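Local atomic coordinates of Nrps/pks (Streptomyces albus, PDB entry 4OPF), a protein that is a ketosynthase domain of the AT-less type I polyketide synthase that makes oxazolomycin, probably one that passes on the growing chain without elongating it. Residues 266-279 with 302-314. Numbering follows the deposited sequence.
Sequences PNPAAQRGVMARAL and PDLIELKAIAAVY
The ring of Y314 takes L279 over one face, through CD1, and the selenium of M275, a selenomethionine, at its edge. SE stands 5.3 Å from the Y314 ring centroid and 89° off the ring normal, a Met-aromatic contact at the edge, near the ring plane; I310 O lies at the edge in plane. L279 CD2 reaches Y314 OH at 3.6 Å, and that hydroxyl is hydrogen-bonded to H404. With an alanine in place of Y314, L279 and the selenium would probably face a gap and H404 would lose its hydroxyl mate. A second flat group, the R272 guanidinium, lies with one face over P268 O of its own helix. The bend of the R272 chain at chi3 folds it back there, while CG rests on A309 CB at 3.9 Å.

M275 is a knob set among A309, I310, V313 and Y314. Its chain bends at chi3 (-81°), which brings CE down on the A309 backbone, 3.5 Å from A309 C. V313 returns the packing as a knob among R272, M275, A276 and L279. At the other end I305 CG2 meets P268 CG and Q271 OE1, P266 packs on P302, and a water accepts from Q271 NE2 and donates to P302 O.

The axes of 268-279 and 302-314 come within 9.2 Å and cross at -41°. Helices 268-282 and 300-314 thus run side by side against the large mixed sheet of this thiolase-type fold. V274 and A278 sit on strand 247-256, M275 and A278 touch H404 on strand 401-408, and Q271 and E306 meet F396 on strand 390-396.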
ATOM      1  N   PRO A 266       9.251 -21.883   2.543  1.00 45.48           N
ATOM      2  CA  PRO A 266       7.836 -21.588   2.500  1.00 43.64           C
ATOM      3  C   PRO A 266       7.138 -21.932   3.832  1.00 42.27           C
ATOM      4  O   PRO A 266       7.674 -22.686   4.637  1.00 41.02           O
ATOM      5  CB  PRO A 266       7.317 -22.496   1.370  1.00 43.71           C
ATOM      6  CG  PRO A 266       8.529 -23.025   0.710  1.00 45.45           C
ATOM      7  CD  PRO A 266       9.588 -23.076   1.756  1.00 45.65           C
ATOM      8  N   ASN A 267       5.989 -21.307   4.076  1.00 37.63           N
ATOM      9  CA  ASN A 267       5.157 -21.594   5.235  1.00 32.61           C
ATOM     10  C   ASN A 267       3.894 -22.177   4.622  1.00 29.38           C
ATOM     11  O   ASN A 267       3.080 -21.460   4.097  1.00 29.00           O
ATOM     12  CB  ASN A 267       4.846 -20.320   6.015  1.00 32.29           C
ATOM     13  CG  ASN A 267       3.943 -20.571   7.179  1.00 33.21           C
ATOM     14  OD1 ASN A 267       3.294 -21.598   7.236  1.00 34.10           O
ATOM     15  ND2 ASN A 267       3.894 -19.643   8.129  1.00 34.37           N
ATOM     16  N   PRO A 268       3.772 -23.484   4.600  1.00 28.65           N
ATOM     17  CA  PRO A 268       2.616 -24.132   4.029  1.00 27.28           C
ATOM     18  C   PRO A 268       1.305 -23.618   4.606  1.00 25.49           C
ATOM     19  O   PRO A 268       0.345 -23.417   3.883  1.00 24.47           O
ATOM     20  CB  PRO A 268       2.817 -25.608   4.407  1.00 29.01           C
ATOM     21  CG  PRO A 268       4.322 -25.756   4.532  1.00 31.17           C
ATOM     22  CD  PRO A 268       4.778 -24.447   5.114  1.00 31.35           C
ATOM     23  N   ALA A 269       1.246 -23.375   5.895  1.00 25.88           N
ATOM     24  CA  ALA A 269      -0.020 -22.889   6.536  1.00 25.41           C
ATOM     25  C   ALA A 269      -0.429 -21.509   5.996  1.00 25.15           C
ATOM     26  O   ALA A 269      -1.622 -21.214   5.833  1.00 24.72           O
ATOM     27  CB  ALA A 269       0.165 -22.860   8.038  1.00 26.67           C
ATOM     28  N   ALA A 270       0.563 -20.665   5.659  1.00 24.21           N
ATOM     29  CA  ALA A 270       0.270 -19.334   5.137  1.00 23.40           C
ATOM     30  C   ALA A 270      -0.216 -19.445   3.696  1.00 23.68           C
ATOM     31  O   ALA A 270      -1.087 -18.727   3.285  1.00 23.72           O
ATOM     32  CB  ALA A 270       1.507 -18.455   5.199  1.00 23.53           C
ATOM     33  N   GLN A 271       0.313 -20.381   2.934  1.00 24.87           N
ATOM     34  CA  GLN A 271      -0.199 -20.623   1.566  1.00 24.99           C
ATOM     35  C   GLN A 271      -1.625 -21.153   1.566  1.00 24.61           C
ATOM     36  O   GLN A 271      -2.453 -20.615   0.855  1.00 24.68           O
ATOM     37  CB  GLN A 271       0.727 -21.541   0.797  1.00 27.49           C
ATOM     38  CG  GLN A 271       2.109 -20.919   0.575  1.00 29.34           C
ATOM     39  CD  GLN A 271       3.039 -21.796  -0.301  1.00 30.71           C
ATOM     40  OE1 GLN A 271       2.614 -22.728  -0.978  1.00 32.57           O
ATOM     41  NE2 GLN A 271       4.289 -21.475  -0.280  1.00 33.22           N
ATOM     42  N   ARG A 272      -1.932 -22.125   2.420  1.00 24.79           N
ATOM     43  CA  ARG A 272      -3.313 -22.536   2.598  1.00 25.31           C
ATOM     44  C   ARG A 272      -4.189 -21.370   3.030  1.00 25.04           C
ATOM     45  O   ARG A 272      -5.231 -21.149   2.448  1.00 25.46           O
ATOM     46  CB  ARG A 272      -3.437 -23.672   3.597  1.00 25.20           C
ATOM     47  CG  ARG A 272      -2.821 -24.979   3.133  1.00 27.41           C
ATOM     48  CD  ARG A 272      -3.062 -26.151   4.107  1.00 28.77           C
ATOM     49  NE  ARG A 272      -2.272 -26.113   5.314  1.00 28.86           N
ATOM     50  CZ  ARG A 272      -1.049 -26.621   5.461  1.00 34.52           C
ATOM     51  NH1 ARG A 272      -0.412 -26.520   6.616  1.00 35.32           N
ATOM     52  NH2 ARG A 272      -0.425 -27.228   4.468  1.00 36.93           N
ATOM     53  N   GLY A 273      -3.747 -20.610   4.021  1.00 25.17           N
ATOM     54  CA  GLY A 273      -4.548 -19.551   4.575  1.00 25.36           C
ATOM     55  C   GLY A 273      -4.891 -18.461   3.553  1.00 24.63           C
ATOM     56  O   GLY A 273      -6.004 -17.984   3.510  1.00 23.33           O
ATOM     57  N   VAL A 274      -3.930 -18.055   2.719  1.00 23.84           N
ATOM     58  CA  VAL A 274      -4.188 -16.953   1.800  1.00 22.03           C
ATOM     59  C   VAL A 274      -5.162 -17.427   0.737  1.00 22.80           C
ATOM     60  O   VAL A 274      -6.048 -16.683   0.299  1.00 23.08           O
ATOM     61  CB  VAL A 274      -2.908 -16.381   1.199  1.00 22.25           C
ATOM     62  CG1 VAL A 274      -2.377 -17.246   0.064  1.00 22.17           C
ATOM     63  CG2 VAL A 274      -3.192 -15.013   0.685  1.00 22.26           C
HETATM   64  N   MSE A 275      -5.057 -18.682   0.354  1.00 23.97           N
HETATM   65  CA  MSE A 275      -5.992 -19.189  -0.665  1.00 24.38           C
HETATM   66  C   MSE A 275      -7.384 -19.350  -0.068  1.00 24.57           C
HETATM   67  O   MSE A 275      -8.365 -18.952  -0.695  1.00 23.62           O
HETATM   68  CB  MSE A 275      -5.553 -20.509  -1.271  1.00 23.72           C
HETATM   69  CG  MSE A 275      -4.234 -20.393  -2.052  1.00 24.67           C
HETATM   70 SE   MSE A 275      -3.853 -22.045  -3.081  0.65 27.61          SE
HETATM   71  CE  MSE A 275      -3.124 -23.055  -1.619  1.00 26.33           C
ATOM     72  N   ALA A 276      -7.488 -19.929   1.119  1.00 24.46           N
ATOM     73  CA  ALA A 276      -8.791 -20.042   1.785  1.00 26.37           C
ATOM     74  C   ALA A 276      -9.429 -18.696   2.056  1.00 27.18           C
ATOM     75  O   ALA A 276     -10.634 -18.531   1.905  1.00 27.66           O
ATOM     76  CB  ALA A 276      -8.651 -20.834   3.093  1.00 29.16           C
ATOM     77  N   ARG A 277      -8.642 -17.686   2.422  1.00 26.40           N
ATOM     78  CA  ARG A 277      -9.183 -16.348   2.596  1.00 25.22           C
ATOM     79  C   ARG A 277      -9.714 -15.739   1.319  1.00 25.25           C
ATOM     80  O   ARG A 277     -10.779 -15.099   1.305  1.00 25.00           O
ATOM     81  CB  ARG A 277      -8.106 -15.449   3.248  1.00 29.69           C
ATOM     82  CG  ARG A 277      -8.518 -14.019   3.509  1.00 32.22           C
ATOM     83  CD  ARG A 277      -9.631 -13.880   4.587  1.00 35.84           C
ATOM     84  NE  ARG A 277     -10.028 -12.461   4.615  1.00 39.78           N
ATOM     85  CZ  ARG A 277     -11.219 -12.002   4.967  1.00 44.06           C
ATOM     86  NH1 ARG A 277     -11.454 -10.692   4.899  1.00 44.84           N
ATOM     87  NH2 ARG A 277     -12.171 -12.848   5.361  1.00 42.92           N
ATOM     88  N   ALA A 278      -8.993 -15.857   0.219  1.00 24.02           N
ATOM     89  CA  ALA A 278      -9.494 -15.259  -1.030  1.00 24.51           C
ATOM     90  C   ALA A 278     -10.799 -15.907  -1.454  1.00 24.46           C
ATOM     91  O   ALA A 278     -11.721 -15.236  -1.965  1.00 23.62           O
ATOM     92  CB  ALA A 278      -8.499 -15.396  -2.161  1.00 23.21           C
ATOM     93  N   LEU A 279     -10.864 -17.210  -1.302  1.00 26.56           N
ATOM     94  CA  LEU A 279     -12.120 -17.934  -1.580  1.00 29.49           C
ATOM     95  C   LEU A 279     -13.298 -17.499  -0.748  1.00 27.58           C
ATOM     96  O   LEU A 279     -14.392 -17.325  -1.292  1.00 27.11           O
ATOM     97  CB  LEU A 279     -11.972 -19.409  -1.301  1.00 34.92           C
ATOM     98  CG  LEU A 279     -11.375 -20.239  -2.386  1.00 38.54           C
ATOM     99  CD1 LEU A 279     -11.503 -21.673  -1.843  1.00 44.74           C
ATOM    100  CD2 LEU A 279     -12.139 -20.138  -3.725  1.00 41.31           C
ATOM    101  N   PRO A 302       9.304 -26.215  -2.694  1.00 35.38           N
ATOM    102  CA  PRO A 302       8.170 -25.305  -2.711  1.00 34.61           C
ATOM    103  C   PRO A 302       7.095 -25.733  -3.707  1.00 34.28           C
ATOM    104  O   PRO A 302       5.931 -25.523  -3.440  1.00 31.94           O
ATOM    105  CB  PRO A 302       8.769 -23.957  -3.093  1.00 36.15           C
ATOM    106  CG  PRO A 302      10.179 -24.217  -3.432  1.00 37.69           C
ATOM    107  CD  PRO A 302      10.585 -25.534  -2.884  1.00 37.11           C
ATOM    108  N   ASP A 303       7.460 -26.366  -4.824  1.00 33.09           N
ATOM    109  CA  ASP A 303       6.459 -26.779  -5.781  1.00 32.46           C
ATOM    110  C   ASP A 303       5.569 -27.873  -5.188  1.00 33.40           C
ATOM    111  O   ASP A 303       4.344 -27.886  -5.363  1.00 31.14           O
ATOM    112  CB  ASP A 303       7.127 -27.303  -7.046  1.00 37.97           C
ATOM    113  CG  ASP A 303       7.727 -26.176  -7.944  1.00 41.44           C
ATOM    114  OD1 ASP A 303       7.457 -24.969  -7.723  1.00 40.26           O
ATOM    115  OD2 ASP A 303       8.491 -26.544  -8.881  1.00 46.64           O
ATOM    116  N   LEU A 304       6.183 -28.818  -4.502  1.00 33.32           N
ATOM    117  CA  LEU A 304       5.421 -29.864  -3.858  1.00 36.82           C
ATOM    118  C   LEU A 304       4.498 -29.307  -2.773  1.00 33.73           C
ATOM    119  O   LEU A 304       3.353 -29.700  -2.639  1.00 31.28           O
ATOM    120  CB  LEU A 304       6.380 -30.863  -3.239  1.00 44.05           C
ATOM    121  CG  LEU A 304       5.723 -32.004  -2.488  1.00 52.10           C
ATOM    122  CD1 LEU A 304       4.884 -32.822  -3.464  1.00 55.63           C
ATOM    123  CD2 LEU A 304       6.787 -32.849  -1.776  1.00 54.92           C
ATOM    124  N   ILE A 305       5.025 -28.404  -1.973  1.00 32.26           N
ATOM    125  CA  ILE A 305       4.232 -27.722  -0.965  1.00 30.80           C
ATOM    126  C   ILE A 305       3.031 -27.035  -1.600  1.00 29.82           C
ATOM    127  O   ILE A 305       1.878 -27.156  -1.095  1.00 27.61           O
ATOM    128  CB  ILE A 305       5.097 -26.735  -0.168  1.00 30.17           C
ATOM    129  CG1 ILE A 305       5.956 -27.555   0.809  1.00 33.67           C
ATOM    130  CG2 ILE A 305       4.232 -25.689   0.527  1.00 29.66           C
ATOM    131  CD1 ILE A 305       7.074 -26.765   1.440  1.00 35.15           C
ATOM    132  N   GLU A 306       3.277 -26.357  -2.709  1.00 28.67           N
ATOM    133  CA  GLU A 306       2.195 -25.674  -3.393  1.00 29.27           C
ATOM    134  C   GLU A 306       1.110 -26.624  -3.845  1.00 29.00           C
ATOM    135  O   GLU A 306      -0.075 -26.329  -3.675  1.00 27.23           O
ATOM    136  CB  GLU A 306       2.656 -24.789  -4.572  1.00 28.93           C
ATOM    137  CG  GLU A 306       1.449 -24.135  -5.218  1.00 30.27           C
ATOM    138  CD  GLU A 306       1.713 -23.113  -6.361  1.00 32.46           C
ATOM    139  OE1 GLU A 306       2.809 -23.205  -7.008  1.00 33.74           O
ATOM    140  OE2 GLU A 306       0.774 -22.252  -6.622  1.00 30.74           O
ATOM    141  N   LEU A 307       1.491 -27.726  -4.472  1.00 30.74           N
ATOM    142  CA  LEU A 307       0.500 -28.687  -4.976  1.00 32.14           C
ATOM    143  C   LEU A 307      -0.350 -29.317  -3.839  1.00 30.54           C
ATOM    144  O   LEU A 307      -1.539 -29.462  -3.958  1.00 28.92           O
ATOM    145  CB  LEU A 307       1.195 -29.812  -5.732  1.00 33.44           C
ATOM    146  CG  LEU A 307       1.841 -29.410  -7.064  1.00 35.42           C
ATOM    147  CD1 LEU A 307       2.471 -30.650  -7.634  1.00 38.22           C
ATOM    148  CD2 LEU A 307       0.894 -28.854  -8.084  1.00 35.79           C
ATOM    149  N   LYS A 308       0.270 -29.635  -2.726  1.00 30.33           N
ATOM    150  CA  LYS A 308      -0.471 -30.150  -1.576  1.00 31.95           C
ATOM    151  C   LYS A 308      -1.366 -29.100  -0.992  1.00 29.77           C
ATOM    152  O   LYS A 308      -2.444 -29.406  -0.540  1.00 28.28           O
ATOM    153  CB  LYS A 308       0.493 -30.627  -0.505  1.00 35.95           C
ATOM    154  CG  LYS A 308       1.249 -31.866  -0.961  1.00 41.67           C
ATOM    155  CD  LYS A 308       2.188 -32.367   0.134  1.00 49.54           C
ATOM    156  CE  LYS A 308       2.934 -33.624  -0.335  1.00 61.19           C
ATOM    157  NZ  LYS A 308       3.994 -34.095   0.615  1.00 67.22           N
ATOM    158  N   ALA A 309      -0.944 -27.841  -1.013  1.00 26.78           N
ATOM    159  CA  ALA A 309      -1.774 -26.797  -0.421  1.00 25.74           C
ATOM    160  C   ALA A 309      -3.008 -26.520  -1.288  1.00 26.75           C
ATOM    161  O   ALA A 309      -4.141 -26.326  -0.766  1.00 25.91           O
ATOM    162  CB  ALA A 309      -0.959 -25.515  -0.241  1.00 26.14           C
ATOM    163  N   ILE A 310      -2.807 -26.463  -2.611  1.00 25.32           N
ATOM    164  CA  ILE A 310      -3.952 -26.432  -3.557  1.00 26.33           C
ATOM    165  C   ILE A 310      -4.965 -27.587  -3.337  1.00 28.05           C
ATOM    166  O   ILE A 310      -6.166 -27.343  -3.170  1.00 28.15           O
ATOM    167  CB  ILE A 310      -3.476 -26.431  -5.003  1.00 25.83           C
ATOM    168  CG1 ILE A 310      -2.779 -25.070  -5.253  1.00 25.88           C
ATOM    169  CG2 ILE A 310      -4.674 -26.603  -5.965  1.00 27.69           C
ATOM    170  CD1 ILE A 310      -1.943 -25.050  -6.524  1.00 26.29           C
ATOM    171  N   ALA A 311      -4.475 -28.805  -3.270  1.00 27.67           N
ATOM    172  CA  ALA A 311      -5.352 -29.925  -3.028  1.00 31.78           C
ATOM    173  C   ALA A 311      -6.118 -29.763  -1.711  1.00 33.62           C
ATOM    174  O   ALA A 311      -7.359 -29.995  -1.666  1.00 35.36           O
ATOM    175  CB  ALA A 311      -4.578 -31.241  -3.038  1.00 32.21           C
ATOM    176  N   ALA A 312      -5.421 -29.335  -0.651  1.00 31.96           N
ATOM    177  CA  ALA A 312      -6.045 -29.234   0.660  1.00 31.42           C
ATOM    178  C   ALA A 312      -7.121 -28.159   0.706  1.00 31.15           C
ATOM    179  O   ALA A 312      -8.150 -28.338   1.330  1.00 33.66           O
ATOM    180  CB  ALA A 312      -5.008 -29.022   1.761  1.00 32.32           C
ATOM    181  N   VAL A 313      -6.921 -27.058   0.026  1.00 28.57           N
ATOM    182  CA  VAL A 313      -7.842 -25.978   0.103  1.00 28.12           C
ATOM    183  C   VAL A 313      -8.961 -26.144  -0.939  1.00 27.65           C
ATOM    184  O   VAL A 313     -10.132 -25.903  -0.633  1.00 28.83           O
ATOM    185  CB  VAL A 313      -7.150 -24.630  -0.155  1.00 28.75           C
ATOM    186  CG1 VAL A 313      -8.174 -23.530  -0.437  1.00 29.42           C
ATOM    187  CG2 VAL A 313      -6.314 -24.214   1.038  1.00 30.19           C
ATOM    188  N   TYR A 314      -8.588 -26.477  -2.166  1.00 26.94           N
ATOM    189  CA  TYR A 314      -9.525 -26.471  -3.304  1.00 28.51           C
ATOM    190  C   TYR A 314     -10.273 -27.778  -3.549  1.00 28.27           C
ATOM    191  O   TYR A 314     -11.399 -27.750  -4.084  1.00 28.46           O
ATOM    192  CB  TYR A 314      -8.782 -26.071  -4.604  1.00 28.64           C
ATOM    193  CG  TYR A 314      -8.715 -24.584  -4.749  1.00 27.67           C
ATOM    194  CD1 TYR A 314      -9.796 -23.923  -5.206  1.00 29.86           C
ATOM    195  CD2 TYR A 314      -7.609 -23.858  -4.413  1.00 25.88           C
ATOM    196  CE1 TYR A 314      -9.787 -22.588  -5.385  1.00 30.44           C
ATOM    197  CE2 TYR A 314      -7.593 -22.488  -4.536  1.00 25.24           C
ATOM    198  CZ  TYR A 314      -8.682 -21.860  -5.036  1.00 27.44           C
ATOM    199  OH  TYR A 314      -8.823 -20.511  -5.149  1.00 27.01           O
TER
HETATM  200  O   HOH W   1       5.325 -23.244  -2.243  1.00 30.87           O